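PDB 3DFI: pseudoaglycone deacetylase Dbv21 from Actinoplanes teichomyceticus, which is a zinc-containing hydrolase of the PIG-L de-N-acetylase family that probably removes an acetyl group from the A40926 pseudoaglycone during antibiotic biosynthesis. Local coordinates for residues W63-T68 / Y226-S231; L83-A88 / R216-Q221. All blocks are in the same frame, centred on the assembly; numbering follows the deposited sequence.

Interaction 1 of 2, residues W63-T68 / Y226-S231; sequences WGLSPT and YATQLS
Trp63, at the end of helix 54-63, lays its indole against Thr228 and Gln229 in the first turn of helix 227-233. Gln229 OE1 sits 3.3 Å from Trp63 CE2, over one face and toward the rim, and the amide plane stands 75° from the ring; the Gln229 chain, bent at chi2, brings the amide there. Ser231 OG lies 3.5 Å from Trp63 CA, its proton within reach of both Arg62 O and Thr228 O. Thr228 OG1 lies 3.0 Å from Trp63 CB, buried with no polar partner in the model; its chi1 of -149° lies about 30° off a staggered position, so the hydroxyl's placement is best taken with caution. Gly64 then closes helix 54-63 with a Schellman motif, at a positive phi where a CB would press on the preceding carbonyl O. The loop that follows leads to helix 71-86 in this PIG-L fold, near the metal site: the Gln229 side chain is about 7 Å from the zinc ion. Leu65 follows, its CD1 4.1 Å from Thr228 OG1 and its side chain also touching Ala71.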
loop_
_atom_site.group_PDB
_atom_site.type_symbol
_atom_site.label_atom_id
_atom_site.label_comp_id
_atom_site.label_asym_id
_atom_site.label_seq_id
_atom_site.Cartn_x
_atom_site.Cartn_y
_atom_site.Cartn_z
ATOM N N TRP A 63 19.230 -0.029 -4.632
ATOM C CA TRP A 63 18.499 -1.250 -4.310
ATOM C C TRP A 63 19.392 -2.496 -4.448
ATOM O O TRP A 63 18.985 -3.596 -4.084
ATOM C CB TRP A 63 17.278 -1.383 -5.198
ATOM C CG TRP A 63 16.273 -0.290 -5.002
ATOM C CD1 TRP A 63 16.107 0.493 -3.891
ATOM C CD2 TRP A 63 15.271 0.119 -5.934
ATOM N NE1 TRP A 63 15.076 1.380 -4.086
ATOM C CE2 TRP A 63 14.538 1.164 -5.329
ATOM C CE3 TRP A 63 14.912 -0.302 -7.214
ATOM C CZ2 TRP A 63 13.489 1.805 -5.968
ATOM C CZ3 TRP A 63 13.850 0.343 -7.849
ATOM C CH2 TRP A 63 13.163 1.381 -7.227
ATOM N N GLY A 64 20.602 -2.315 -4.961
ATOM C CA GLY A 64 21.543 -3.421 -5.107
ATOM C C GLY A 64 21.455 -4.147 -6.438
ATOM O O GLY A 64 21.966 -5.270 -6.567
ATOM N N LEU A 65 20.830 -3.491 -7.422
ATOM C CA LEU A 65 20.623 -4.043 -8.771
ATOM C C LEU A 65 21.695 -3.562 -9.751
ATOM O O LEU A 65 22.181 -2.441 -9.638
ATOM C CB LEU A 65 19.224 -3.669 -9.313
ATOM C CG LEU A 65 18.001 -4.007 -8.448
ATOM C CD1 LEU A 65 16.723 -3.523 -9.096
ATOM C CD2 LEU A 65 17.921 -5.509 -8.169
ATOM N N SER A 66 22.069 -4.423 -10.696
ATOM C CA SER A 66 23.130 -4.143 -11.696
ATOM C C SER A 66 22.466 -3.580 -12.981
ATOM O O SER A 66 21.281 -3.820 -13.190
ATOM C CB SER A 66 23.899 -5.410 -11.993
ATOM N N PRO A 67 23.211 -2.828 -13.829
ATOM C CA PRO A 67 22.634 -2.195 -15.042
ATOM C C PRO A 67 21.754 -3.065 -15.957
ATOM O O PRO A 67 20.778 -2.556 -16.491
ATOM C CB PRO A 67 23.875 -1.715 -15.819
ATOM C CG PRO A 67 24.876 -1.468 -14.759
ATOM C CD PRO A 67 24.651 -2.511 -13.695
ATOM N N THR A 68 22.083 -4.340 -16.149
ATOM C CA THR A 68 21.305 -5.195 -17.054
ATOM C C THR A 68 20.082 -5.862 -16.410
ATOM O O THR A 68 19.334 -6.565 -17.097
ATOM C CB THR A 68 22.140 -6.297 -17.702
ATOM O OG1 THR A 68 22.652 -7.169 -16.682
ATOM C CG2 THR A 68 23.311 -5.710 -18.531
ATOM N N TYR A 226 10.517 -7.944 0.031
ATOM C CA TYR A 226 10.810 -6.705 -0.702
ATOM C C TYR A 226 12.228 -6.215 -0.398
ATOM O O TYR A 226 12.412 -5.116 0.133
ATOM C CB TYR A 226 9.819 -5.617 -0.335
ATOM C CG TYR A 226 8.391 -5.935 -0.650
ATOM C CD1 TYR A 226 7.901 -5.826 -1.951
ATOM C CD2 TYR A 226 7.507 -6.313 0.362
ATOM C CE1 TYR A 226 6.543 -6.107 -2.257
ATOM C CE2 TYR A 226 6.142 -6.586 0.075
ATOM C CZ TYR A 226 5.670 -6.481 -1.237
ATOM O OH TYR A 226 4.326 -6.743 -1.530
ATOM N N ALA A 227 13.214 -7.003 -0.807
ATOM C CA ALA A 227 14.596 -6.838 -0.352
ATOM C C ALA A 227 15.192 -5.590 -0.967
ATOM O O ALA A 227 16.111 -4.974 -0.426
ATOM C CB ALA A 227 15.401 -8.039 -0.785
ATOM N N THR A 228 14.713 -5.291 -2.164
ATOM C CA THR A 228 15.098 -4.107 -2.906
ATOM C C THR A 228 14.797 -2.826 -2.076
ATOM O O THR A 228 15.686 -2.013 -1.848
ATOM C CB THR A 228 14.362 -4.160 -4.280
ATOM O OG1 THR A 228 15.136 -3.537 -5.301
ATOM C CG2 THR A 228 12.977 -3.645 -4.218
ATOM N N GLN A 229 13.555 -2.709 -1.594
ATOM C CA GLN A 229 13.073 -1.586 -0.799
ATOM C C GLN A 229 13.626 -1.620 0.620
ATOM O O GLN A 229 14.055 -0.586 1.155
ATOM C CB GLN A 229 11.533 -1.561 -0.764
ATOM C CG GLN A 229 10.867 -1.438 -2.149
ATOM C CD GLN A 229 11.568 -0.449 -3.071
ATOM O OE1 GLN A 229 12.277 -0.850 -4.003
ATOM N NE2 GLN A 229 11.410 0.844 -2.795
ATOM N N LEU A 230 13.637 -2.802 1.233
ATOM C CA LEU A 230 14.252 -2.928 2.564
ATOM C C LEU A 230 15.744 -2.680 2.595
ATOM O O LEU A 230 16.317 -2.464 3.678
ATOM C CB LEU A 230 13.870 -4.239 3.264
ATOM C CG LEU A 230 12.534 -4.099 4.039
ATOM C CD1 LEU A 230 11.363 -3.633 3.162
ATOM C CD2 LEU A 230 12.166 -5.384 4.762
ATOM N N SER A 231 16.394 -2.661 1.431
ATOM C CA SER A 231 17.812 -2.290 1.455
ATOM C C SER A 231 17.998 -0.802 1.861
ATOM O O SER A 231 19.079 -0.406 2.308
ATOM C CB SER A 231 18.569 -2.684 0.173
ATOM O OG SER A 231 18.319 -1.796 -0.882
#

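Interaction 2 of 2, residues L83-A88 / R216-Q221; sequences LDQLGA and RTRKFQ
Leu86 and Arg218 make the closest backbone approach, 6.3 Å from CA to CA, where the C-terminal turn of helix 71-86 meets the middle of helix 213-223. Gly87, with positive phi, ends the first helix in a Schellman motif, whose Ala88 N to Leu83 O bond measures 2.9 Å. Arg218 reaches across to this last turn. A bend at chi3 (80°) turns NE toward it, and Arg218 NH1 donates to Gln85 O at 3.0 Å with an N-H...O angle of 143°. The donor is tilted 32° from the carbonyl plane, and Arg218 NE adds a weak bond to the same oxygen at 3.3 Å. The positive group at a helix C-terminus would be favoured by the helix dipole. Leu86 CD2 packs 3.4 Å from Arg218 O, while the Gln85 side chain, its amide orientation uncertain, lies across Gln221 at about a right angle. Arg218 NH2 is salt-bridged to Glu32, and the Lys219 ammonium pairs with Glu259. Helix 19-33 touches both segments, with Leu86 on Ala29 and Lys219 on Ala26, while Leu83 rests on Val40 of strand 37-42 and Ala88 leads into edge strand 89-92.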
loop_
_atom_site.group_PDB
_atom_site.type_symbol
_atom_site.label_atom_id
_atom_site.label_comp_id
_atom_site.label_asym_id
_atom_site.label_seq_id
_atom_site.Cartn_x
_atom_site.Cartn_y
_atom_site.Cartn_z
ATOM N N LEU A 83 3.052 -11.474 -1.124
ATOM C CA LEU A 83 1.589 -11.633 -1.023
ATOM C C LEU A 83 1.179 -13.106 -0.857
ATOM O O LEU A 83 0.278 -13.429 -0.059
ATOM C CB LEU A 83 0.890 -10.953 -2.212
ATOM C CG LEU A 83 1.000 -9.423 -2.224
ATOM C CD1 LEU A 83 0.500 -8.819 -3.525
ATOM C CD2 LEU A 83 0.269 -8.808 -1.042
ATOM N N ASP A 84 1.836 -13.992 -1.610
ATOM C CA ASP A 84 1.725 -15.444 -1.413
ATOM C C ASP A 84 1.891 -15.903 0.041
ATOM O O ASP A 84 1.199 -16.827 0.474
ATOM C CB ASP A 84 2.756 -16.188 -2.273
ATOM C CG ASP A 84 2.327 -16.327 -3.716
ATOM O OD1 ASP A 84 1.279 -15.756 -4.105
ATOM O OD2 ASP A 84 3.044 -17.006 -4.477
ATOM N N GLN A 85 2.813 -15.284 0.782
ATOM C CA GLN A 85 3.014 -15.628 2.200
ATOM C C GLN A 85 1.840 -15.172 3.098
ATOM O O GLN A 85 1.588 -15.764 4.160
ATOM C CB GLN A 85 4.364 -15.098 2.728
ATOM C CG GLN A 85 5.054 -16.007 3.832
ATOM C CD GLN A 85 4.500 -15.772 5.257
ATOM O OE1 GLN A 85 3.974 -14.692 5.560
ATOM N NE2 GLN A 85 4.629 -16.776 6.130
ATOM N N LEU A 86 1.120 -14.135 2.661
ATOM C CA LEU A 86 -0.051 -13.649 3.389
ATOM C C LEU A 86 -1.347 -14.335 2.947
ATOM O O LEU A 86 -2.428 -14.082 3.515
ATOM C CB LEU A 86 -0.194 -12.139 3.217
ATOM C CG LEU A 86 0.909 -11.198 3.706
ATOM C CD1 LEU A 86 0.464 -9.766 3.462
ATOM C CD2 LEU A 86 1.227 -11.431 5.187
ATOM N N GLY A 87 -1.218 -15.193 1.936
ATOM C CA GLY A 87 -2.338 -15.827 1.266
ATOM C C GLY A 87 -3.198 -14.871 0.459
ATOM O O GLY A 87 -4.373 -15.130 0.261
ATOM N N ALA A 88 -2.628 -13.759 0.005
ATOM C CA ALA A 88 -3.384 -12.749 -0.742
ATOM C C ALA A 88 -3.121 -12.883 -2.235
ATOM O O ALA A 88 -2.000 -13.201 -2.638
ATOM C CB ALA A 88 -3.010 -11.362 -0.272
ATOM N N ARG A 216 0.908 -11.017 12.759
ATOM C CA ARG A 216 2.081 -10.133 12.841
ATOM C C ARG A 216 3.342 -10.837 12.332
ATOM O O ARG A 216 4.141 -10.246 11.605
ATOM C CB ARG A 216 2.277 -9.636 14.278
ATOM C CG ARG A 216 3.609 -8.948 14.567
ATOM C CD ARG A 216 3.919 -9.059 16.048
ATOM N NE ARG A 216 5.308 -8.775 16.410
ATOM C CZ ARG A 216 6.360 -9.554 16.151
ATOM N NH1 ARG A 216 7.563 -9.173 16.563
ATOM N NH2 ARG A 216 6.236 -10.692 15.468
ATOM N N THR A 217 3.513 -12.095 12.730
ATOM C CA THR A 217 4.618 -12.932 12.248
ATOM C C THR A 217 4.559 -13.060 10.718
ATOM O O THR A 217 5.576 -12.882 10.026
ATOM C CB THR A 217 4.643 -14.303 12.992
ATOM O OG1 THR A 217 5.007 -14.078 14.357
ATOM C CG2 THR A 217 5.654 -15.273 12.396
ATOM N N ARG A 218 3.370 -13.322 10.183
ATOM C CA ARG A 218 3.215 -13.406 8.731
ATOM C C ARG A 218 3.498 -12.081 8.014
ATOM O O ARG A 218 4.104 -12.081 6.939
ATOM C CB ARG A 218 1.846 -13.944 8.347
ATOM C CG ARG A 218 1.660 -15.414 8.723
ATOM C CD ARG A 218 0.220 -15.814 8.471
ATOM N NE ARG A 218 0.010 -16.086 7.054
ATOM C CZ ARG A 218 -1.162 -16.115 6.448
ATOM N NH1 ARG A 218 -1.209 -16.392 5.160
ATOM N NH2 ARG A 218 -2.277 -15.859 7.116
ATOM N N LYS A 219 3.076 -10.960 8.607
ATOM C CA LYS A 219 3.402 -9.636 8.042
ATOM C C LYS A 219 4.937 -9.439 7.918
ATOM O O LYS A 219 5.428 -9.050 6.860
ATOM C CB LYS A 219 2.821 -8.522 8.909
ATOM C CG LYS A 219 3.141 -7.124 8.394
ATOM C CD LYS A 219 2.753 -6.007 9.380
ATOM C CE LYS A 219 3.017 -4.651 8.737
ATOM N NZ LYS A 219 2.309 -3.497 9.386
ATOM N N PHE A 220 5.664 -9.667 9.012
ATOM C CA PHE A 220 7.091 -9.362 9.071
ATOM C C PHE A 220 7.864 -10.273 8.096
ATOM O O PHE A 220 8.784 -9.830 7.401
ATOM C CB PHE A 220 7.619 -9.475 10.513
ATOM C CG PHE A 220 7.256 -8.297 11.425
ATOM C CD1 PHE A 220 7.892 -8.146 12.666
ATOM C CD2 PHE A 220 6.309 -7.357 11.064
ATOM C CE1 PHE A 220 7.571 -7.081 13.515
ATOM C CE2 PHE A 220 5.966 -6.285 11.919
ATOM C CZ PHE A 220 6.590 -6.146 13.127
ATOM N N GLN A 221 7.441 -11.528 8.003
ATOM C CA GLN A 221 8.038 -12.470 7.060
ATOM C C GLN A 221 7.796 -12.057 5.610
ATOM O O GLN A 221 8.709 -12.080 4.793
ATOM C CB GLN A 221 7.548 -13.903 7.343
ATOM C CG GLN A 221 8.286 -14.987 6.562
ATOM C CD GLN A 221 9.745 -15.173 6.989
ATOM O OE1 GLN A 221 10.088 -15.081 8.175
ATOM N NE2 GLN A 221 10.608 -15.463 6.014
#

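Both contacts pair the stretch linking strands 37-42 and 89-92 with late helices, interaction 1 with helix 227-233, interaction 2 with the preceding helix 213-223; interaction 2 is nested inside the loop that interaction 1 closes. Helix 71-86 serves both: its C-terminal end takes part in interaction 2, while its earlier turns touch Trp63, Leu65 and Gln229 of interaction 1. Their centres are 21 Å apart. Each is partly buried, and each includes a helix C-terminus closed by a glycine Schellman motif. Interaction 1, farther from the chain centre yet nearer the zinc, is an indole packed against polar side-chain and backbone atoms, without a hydrogen bond between segments; interaction 2 joins a guanidinium to a helix-end carbonyl.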